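Local coordinates for uncharacterized protein YycE (Bacillus subtilis, PDB 1TWU), which is of unknown function but belongs to the vicinal oxygen chelate superfamily and is a putative glyoxalase or fosfomycin resistance protein, at the interface of chains A and B. Numbering follows the deposited sequence. Chains: chain A/B, Hypothetical protein yycE.

Contacts 1 and 2 are two patches of one two-fold symmetric interface. The centres of their C-alpha atoms lie about 18 Å apart. Both use strands 12-18 and 80-84, with the chains exchanged. Residue 84 serves in both: A:Tyr84 pairs through its backbone in contact 1, and B:Tyr84 presents its hydroxyl to the other chain in contact 2. Contact 1 adds the N-terminal segment of chain B, and contact 2 adds its C-terminal tail. Each contact has its twin, so both ends of each chain pack against the partner. This suggests an intertwined dimer, though the structure alone does not prove one in solution.

Contact 1: the interface of chains A and B. Residues chain A 33, 35, 83-85, 94, 130; chain B 5, 8, 10, 12-13.
A:Phe83 and A:Tyr84 meet the N-terminal arm of chain B in an antiparallel strand pairing backed by an aromatic cluster, which ties the two chains of the assembly together. Strand 80-84 of chain A runs against the start of strand 12-18 of chain B. A:Phe83 is bridged with B:Ile13, and A:Tyr84 with B:Gln12. The amide N of A:Tyr84 donates to the carbonyl O of B:Gln12 at 3.1 Å.

The arm before this strand carries two aromatic side chains into chain A. B:Phe8 has more of its surface buried by the partner than any other residue of the patch. Its CG sits between the backbone N and the carbonyl carbon (chi1 55°). From there its ring reaches in among A:Phe83, A:Val85 and A:Ile94. The tip of the ring comes down on one face of A:Phe83, toward the rim, with CZ of B:Phe8 3.9 Å from CD1 of A:Phe83. The rings of A:Phe83 and B:Phe8 are steeply turned, 70° between planes, in an edge-to-face contact. One long edge of B:Phe8 faces A:Val85, with CD1 of B:Phe8 4.0 Å from CG2 of A:Val85. The opposite edge faces A:Ile94, where CE2 of B:Phe8 lies 4.1 Å from CG1 of A:Ile94.

B:Phe5 makes the second edge-to-face pair with A:Phe83, the two planes being 81° apart. CE1 of A:Phe83 lies 3.8 Å from CE2 of B:Phe5. A:Phe83 is therefore met by both aromatic rings of the arm, and its CE1 is also near CD1 of B:Ile13. A:Leu35 runs alongside B:Phe5, pointing the same way. The CD2 methyl of A:Leu35 lies at the ring edge, in plane, 3.5 Å from CD2 of B:Phe5.

At the strand end A:Tyr84 and B:Gln12 lie side by side. CD2 of A:Tyr84, in the phenol ring, rests 3.4 Å from CB of B:Gln12.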
ATOM      1  N   LEU A  33       6.784  13.839  -6.177  1.00 30.61           N
ATOM      2  CA  LEU A  33       6.677  12.714  -7.098  1.00 31.43           C
ATOM      3  C   LEU A  33       5.954  13.066  -8.379  1.00 31.08           C
ATOM      4  O   LEU A  33       6.112  12.385  -9.390  1.00 31.62           O
ATOM      5  CB  LEU A  33       5.945  11.550  -6.440  1.00 31.16           C
ATOM      6  CG  LEU A  33       6.749  10.780  -5.403  1.00 33.67           C
ATOM      7  CD1 LEU A  33       5.922   9.607  -4.884  1.00 34.34           C
ATOM      8  CD2 LEU A  33       8.041  10.292  -6.047  1.00 33.21           C
ATOM      9  N   LEU A  35       2.683  12.974  -8.798  1.00 27.97           N
ATOM     10  CA  LEU A  35       1.611  12.011  -8.981  1.00 26.78           C
ATOM     11  C   LEU A  35       0.413  12.898  -9.286  1.00 26.03           C
ATOM     12  O   LEU A  35       0.294  14.003  -8.748  1.00 25.47           O
ATOM     13  CB  LEU A  35       1.354  11.211  -7.698  1.00 25.16           C
ATOM     14  CG  LEU A  35       2.495  10.336  -7.170  1.00 23.58           C
ATOM     15  CD1 LEU A  35       1.947   9.405  -6.101  1.00 21.95           C
ATOM     16  CD2 LEU A  35       3.099   9.524  -8.301  1.00 21.93           C
ATOM     17  N   PHE A  83       9.151   1.597  -5.798  1.00 26.23           N
ATOM     18  CA  PHE A  83       8.998   1.953  -7.200  1.00 26.74           C
ATOM     19  C   PHE A  83      10.185   1.333  -7.926  1.00 27.98           C
ATOM     20  O   PHE A  83      11.329   1.680  -7.637  1.00 28.84           O
ATOM     21  CB  PHE A  83       9.051   3.469  -7.379  1.00 27.51           C
ATOM     22  CG  PHE A  83       7.787   4.184  -6.983  1.00 29.02           C
ATOM     23  CD1 PHE A  83       6.634   4.074  -7.760  1.00 27.42           C
ATOM     24  CD2 PHE A  83       7.756   4.994  -5.846  1.00 28.33           C
ATOM     25  CE1 PHE A  83       5.474   4.764  -7.415  1.00 27.29           C
ATOM     26  CE2 PHE A  83       6.599   5.686  -5.492  1.00 28.48           C
ATOM     27  CZ  PHE A  83       5.455   5.571  -6.278  1.00 27.83           C
ATOM     28  N   TYR A  84       9.923   0.405  -8.843  1.00 29.03           N
ATOM     29  CA  TYR A  84      10.989  -0.231  -9.624  1.00 30.12           C
ATOM     30  C   TYR A  84      11.251   0.642 -10.846  1.00 31.04           C
ATOM     31  O   TYR A  84      10.470   0.645 -11.795  1.00 31.90           O
ATOM     32  CB  TYR A  84      10.569  -1.643 -10.046  1.00 28.74           C
ATOM     33  CG  TYR A  84      10.623  -2.622  -8.900  1.00 29.90           C
ATOM     34  CD1 TYR A  84      11.838  -3.159  -8.480  1.00 28.27           C
ATOM     35  CD2 TYR A  84       9.474  -2.944  -8.177  1.00 30.43           C
ATOM     36  CE1 TYR A  84      11.914  -3.988  -7.362  1.00 30.48           C
ATOM     37  CE2 TYR A  84       9.536  -3.770  -7.052  1.00 30.79           C
ATOM     38  CZ  TYR A  84      10.759  -4.288  -6.650  1.00 31.12           C
ATOM     39  OH  TYR A  84      10.834  -5.091  -5.534  1.00 30.56           O
ATOM     40  N   VAL A  85      12.339   1.404 -10.805  1.00 31.45           N
ATOM     41  CA  VAL A  85      12.677   2.297 -11.905  1.00 33.09           C
ATOM     42  C   VAL A  85      13.928   1.807 -12.611  1.00 33.86           C
ATOM     43  O   VAL A  85      15.041   2.187 -12.255  1.00 35.16           O
ATOM     44  CB  VAL A  85      12.932   3.726 -11.410  1.00 32.21           C
ATOM     45  CG1 VAL A  85      13.004   4.670 -12.596  1.00 33.33           C
ATOM     46  CG2 VAL A  85      11.843   4.149 -10.449  1.00 30.30           C
ATOM     47  N   ILE A  94      14.640  11.763  -9.991  1.00 29.55           N
ATOM     48  CA  ILE A  94      13.551  11.912  -9.038  1.00 29.69           C
ATOM     49  C   ILE A  94      14.048  11.978  -7.593  1.00 30.45           C
ATOM     50  O   ILE A  94      13.637  12.861  -6.830  1.00 30.23           O
ATOM     51  CB  ILE A  94      12.486  10.779  -9.194  1.00 28.99           C
ATOM     52  CG1 ILE A  94      11.301  11.059  -8.264  1.00 30.59           C
ATOM     53  CG2 ILE A  94      13.087   9.417  -8.873  1.00 26.36           C
ATOM     54  CD1 ILE A  94      10.688  12.442  -8.449  1.00 32.40           C
ATOM     55  N   PHE A 130      13.198   3.528  -4.336  1.00 26.52           N
ATOM     56  CA  PHE A 130      13.353   3.568  -5.782  1.00 28.21           C
ATOM     57  C   PHE A 130      14.447   2.540  -6.086  1.00 28.99           C
ATOM     58  O   PHE A 130      15.629   2.768  -5.814  1.00 28.44           O
ATOM     59  CB  PHE A 130      13.757   4.980  -6.209  1.00 28.51           C
ATOM     60  CG  PHE A 130      12.733   6.019  -5.853  1.00 29.15           C
ATOM     61  CD1 PHE A 130      11.700   6.331  -6.735  1.00 30.51           C
ATOM     62  CD2 PHE A 130      12.762   6.642  -4.608  1.00 28.23           C
ATOM     63  CE1 PHE A 130      10.705   7.250  -6.383  1.00 30.40           C
ATOM     64  CE2 PHE A 130      11.777   7.557  -4.245  1.00 28.93           C
ATOM     65  CZ  PHE A 130      10.744   7.862  -5.134  1.00 29.57           C
TER
ATOM     66  N   PHE B   5       4.485   7.014 -15.123  1.00 55.80           N
ATOM     67  CA  PHE B   5       4.351   8.165 -14.239  1.00 54.63           C
ATOM     68  C   PHE B   5       4.934   9.399 -14.922  1.00 54.43           C
ATOM     69  O   PHE B   5       5.684   9.284 -15.894  1.00 54.45           O
ATOM     70  CB  PHE B   5       5.075   7.908 -12.909  1.00 53.76           C
ATOM     71  CG  PHE B   5       4.423   6.854 -12.053  1.00 51.82           C
ATOM     72  CD1 PHE B   5       4.365   5.528 -12.474  1.00 51.12           C
ATOM     73  CD2 PHE B   5       3.837   7.197 -10.835  1.00 50.41           C
ATOM     74  CE1 PHE B   5       3.728   4.558 -11.696  1.00 50.39           C
ATOM     75  CE2 PHE B   5       3.198   6.236 -10.050  1.00 48.91           C
ATOM     76  CZ  PHE B   5       3.142   4.916 -10.481  1.00 48.95           C
ATOM     77  N   PHE B   8       8.763   9.441 -14.058  1.00 48.45           N
ATOM     78  CA  PHE B   8       9.545   8.262 -14.409  1.00 46.69           C
ATOM     79  C   PHE B   8       8.709   7.088 -14.873  1.00 46.41           C
ATOM     80  O   PHE B   8       7.487   7.070 -14.726  1.00 46.02           O
ATOM     81  CB  PHE B   8      10.370   7.830 -13.202  1.00 46.83           C
ATOM     82  CG  PHE B   8       9.543   7.586 -11.972  1.00 46.36           C
ATOM     83  CD1 PHE B   8       8.839   6.399 -11.814  1.00 46.62           C
ATOM     84  CD2 PHE B   8       9.434   8.565 -10.989  1.00 46.61           C
ATOM     85  CE1 PHE B   8       8.038   6.186 -10.696  1.00 45.60           C
ATOM     86  CE2 PHE B   8       8.637   8.363  -9.869  1.00 46.59           C
ATOM     87  CZ  PHE B   8       7.937   7.172  -9.724  1.00 45.71           C
ATOM     88  N   ALA B  10       7.790   3.387 -14.254  1.00 41.50           N
ATOM     89  CA  ALA B  10       7.837   2.353 -13.228  1.00 39.15           C
ATOM     90  C   ALA B  10       7.562   1.000 -13.851  1.00 36.33           C
ATOM     91  O   ALA B  10       6.559   0.816 -14.536  1.00 37.03           O
ATOM     92  CB  ALA B  10       6.810   2.641 -12.139  1.00 40.33           C
ATOM     93  N   GLN B  12       7.389  -1.815 -11.959  1.00 32.54           N
ATOM     94  CA  GLN B  12       6.556  -2.527 -11.004  1.00 32.66           C
ATOM     95  C   GLN B  12       6.367  -1.678  -9.758  1.00 31.49           C
ATOM     96  O   GLN B  12       7.078  -0.696  -9.564  1.00 31.64           O
ATOM     97  CB  GLN B  12       7.271  -3.815 -10.615  1.00 33.93           C
ATOM     98  CG  GLN B  12       6.454  -5.058 -10.689  1.00 35.51           C
ATOM     99  CD  GLN B  12       7.307  -6.295 -10.516  1.00 36.01           C
ATOM    100  OE1 GLN B  12       7.976  -6.474  -9.491  1.00 35.98           O
ATOM    101  NE2 GLN B  12       7.294  -7.159 -11.524  1.00 37.97           N
ATOM    102  N   ILE B  13       5.412  -2.063  -8.920  1.00 29.38           N
ATOM    103  CA  ILE B  13       5.159  -1.359  -7.669  1.00 28.86           C
ATOM    104  C   ILE B  13       4.898  -2.391  -6.579  1.00 28.25           C
ATOM    105  O   ILE B  13       4.128  -3.338  -6.769  1.00 26.82           O
ATOM    106  CB  ILE B  13       3.955  -0.395  -7.764  1.00 29.33           C
ATOM    107  CG1 ILE B  13       4.257   0.702  -8.780  1.00 30.21           C
ATOM    108  CG2 ILE B  13       3.689   0.254  -6.403  1.00 27.27           C
ATOM    109  CD1 ILE B  13       3.159   1.718  -8.906  1.00 32.56           C
TER

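Contact 2: the interface of chains A and B. Residues chain A 14, 38, 51, 60; chain B 84, 136, 138.
B:Ile136 sits at the apolar centre, where its CD1 methyl meets A:Ile38, A:Met51 and A:His60. It lies in the C-terminal tail of chain B and has more of its surface buried there than any other residue of the patch. Its CG1 branch lies between the backbone N and the carbonyl carbon (chi1 59°), which directs CD1 at the sheet of chain A. The packing is tight against A:Ile38, whose CD1 is 3.5 Å from CD1 of B:Ile136. The two isoleucine side chains cross at about a right angle. A:Met51 adds CB and CG to the same methyl. A:His60 comes tip to tip with B:Ile136, and the methyl lies over one face of the imidazole, displaced toward the rim. CD1 of B:Ile136 is 3.8 Å from NE2 of A:His60 in this CH-pi contact.

The other branch of B:Ile136 points toward A:Arg14, with CG2 of B:Ile136 3.4 Å from the guanidinium NH2 of A:Arg14. A:Arg14 is held within its own chain. NE of A:Arg14 donates a nearly straight bond, 172° at H, to NE2 of A:His60 at 2.8 Å. The bond lies in the guanidinium plane and is tilted 16° from the imidazole plane. It probably limits the rotation of both groups.

B:Tyr84 then caps the guanidinium from one face. The hydroxyl OH of B:Tyr84 lies over the centre of the A:Arg14 guanidinium, with the ring plane steeply turned against it. The oxygen is above the plane rather than in line with an N-H, so this is a face contact.

At the rim opposite B:Tyr84, water 1 links the chains. Water 1 is 2.6 Å from the carbonyl O of A:Ile38 and 3.1 Å from the amide N of B:Gly138.

The site fastens the C-terminal tail of chain B across the sheet of chain A and covers the A:Arg14–A:His60 pair, which may lie near the family's active-site cleft.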
ATOM      1  N   ARG A  14      -7.167   0.789  -3.666  1.00 25.88           N
ATOM      2  CA  ARG A  14      -6.723   1.976  -2.961  1.00 25.25           C
ATOM      3  C   ARG A  14      -5.946   1.663  -1.687  1.00 26.10           C
ATOM      4  O   ARG A  14      -6.325   0.782  -0.912  1.00 24.36           O
ATOM      5  CB  ARG A  14      -7.931   2.852  -2.601  1.00 24.84           C
ATOM      6  CG  ARG A  14      -7.595   4.029  -1.685  1.00 25.92           C
ATOM      7  CD  ARG A  14      -8.826   4.809  -1.260  1.00 26.44           C
ATOM      8  NE  ARG A  14      -9.426   5.538  -2.378  1.00 29.05           N
ATOM      9  CZ  ARG A  14     -10.525   6.285  -2.295  1.00 29.02           C
ATOM     10  NH1 ARG A  14     -11.164   6.413  -1.140  1.00 28.11           N
ATOM     11  NH2 ARG A  14     -10.989   6.907  -3.371  1.00 28.81           N
ATOM     12  N   ILE A  38      -6.140  12.731  -8.529  1.00 26.83           N
ATOM     13  CA  ILE A  38      -7.323  12.209  -9.201  1.00 25.87           C
ATOM     14  C   ILE A  38      -8.596  12.341  -8.385  1.00 26.05           C
ATOM     15  O   ILE A  38      -9.650  11.858  -8.792  1.00 26.12           O
ATOM     16  CB  ILE A  38      -7.130  10.718  -9.580  1.00 24.84           C
ATOM     17  CG1 ILE A  38      -6.973   9.865  -8.318  1.00 23.40           C
ATOM     18  CG2 ILE A  38      -5.906  10.575 -10.476  1.00 22.35           C
ATOM     19  CD1 ILE A  38      -6.898   8.383  -8.577  1.00 21.89           C
ATOM     20  N   MET A  51      -6.571  12.137  -3.277  1.00 23.59           N
ATOM     21  CA  MET A  51      -6.213  10.881  -3.918  1.00 22.27           C
ATOM     22  C   MET A  51      -5.180  11.126  -5.018  1.00 23.13           C
ATOM     23  O   MET A  51      -5.331  12.044  -5.820  1.00 22.49           O
ATOM     24  CB  MET A  51      -7.472  10.216  -4.499  1.00 21.52           C
ATOM     25  CG  MET A  51      -8.553   9.853  -3.459  1.00 21.43           C
ATOM     26  SD  MET A  51      -9.529  11.231  -2.798  1.00 13.32           S
ATOM     27  CE  MET A  51     -10.962  10.363  -2.397  1.00 17.51           C
ATOM     28  N   HIS A  60      -4.401   3.581  -6.764  1.00 25.96           N
ATOM     29  CA  HIS A  60      -4.080   4.915  -6.287  1.00 25.61           C
ATOM     30  C   HIS A  60      -3.908   4.971  -4.777  1.00 25.28           C
ATOM     31  O   HIS A  60      -4.201   4.008  -4.058  1.00 23.59           O
ATOM     32  CB  HIS A  60      -5.154   5.926  -6.720  1.00 25.21           C
ATOM     33  CG  HIS A  60      -6.511   5.666  -6.139  1.00 24.78           C
ATOM     34  ND1 HIS A  60      -7.450   4.870  -6.761  1.00 25.00           N
ATOM     35  CD2 HIS A  60      -7.080   6.081  -4.981  1.00 23.81           C
ATOM     36  CE1 HIS A  60      -8.536   4.805  -6.011  1.00 24.48           C
ATOM     37  NE2 HIS A  60      -8.337   5.532  -4.925  1.00 23.59           N
TER
ATOM     38  N   TYR B  84     -12.271  -2.471  -4.488  1.00 29.03           N
ATOM     39  CA  TYR B  84     -13.568  -2.038  -5.018  1.00 30.12           C
ATOM     40  C   TYR B  84     -14.178  -3.217  -5.769  1.00 31.04           C
ATOM     41  O   TYR B  84     -13.759  -3.539  -6.879  1.00 31.90           O
ATOM     42  CB  TYR B  84     -13.387  -0.837  -5.952  1.00 28.74           C
ATOM     43  CG  TYR B  84     -13.106   0.438  -5.195  1.00 29.90           C
ATOM     44  CD1 TYR B  84     -14.137   1.136  -4.570  1.00 28.27           C
ATOM     45  CD2 TYR B  84     -11.800   0.898  -5.025  1.00 30.43           C
ATOM     46  CE1 TYR B  84     -13.878   2.260  -3.788  1.00 30.48           C
ATOM     47  CE2 TYR B  84     -11.525   2.020  -4.240  1.00 30.79           C
ATOM     48  CZ  TYR B  84     -12.568   2.695  -3.623  1.00 31.12           C
ATOM     49  OH  TYR B  84     -12.308   3.794  -2.835  1.00 30.56           O
ATOM     50  N   ILE B 136     -13.214   5.640  -7.905  1.00 38.14           N
ATOM     51  CA  ILE B 136     -13.333   7.026  -8.342  1.00 38.28           C
ATOM     52  C   ILE B 136     -13.031   7.094  -9.834  1.00 37.71           C
ATOM     53  O   ILE B 136     -12.245   6.299 -10.349  1.00 36.14           O
ATOM     54  CB  ILE B 136     -12.370   7.973  -7.562  1.00 38.55           C
ATOM     55  CG1 ILE B 136     -10.918   7.545  -7.748  1.00 37.19           C
ATOM     56  CG2 ILE B 136     -12.726   7.976  -6.079  1.00 38.67           C
ATOM     57  CD1 ILE B 136      -9.949   8.387  -6.939  1.00 38.15           C
ATOM     58  N   GLY B 138     -11.689   9.717 -11.433  1.00 38.95           N
ATOM     59  CA  GLY B 138     -10.412  10.371 -11.632  1.00 40.31           C
ATOM     60  C   GLY B 138     -10.513  11.522 -12.618  1.00 42.41           C
ATOM     61  O   GLY B 138      -9.519  12.205 -12.871  1.00 43.74           O
TER
HETATM   62  O   HOH W   1     -12.236  11.508  -8.990  1.00 29.17           O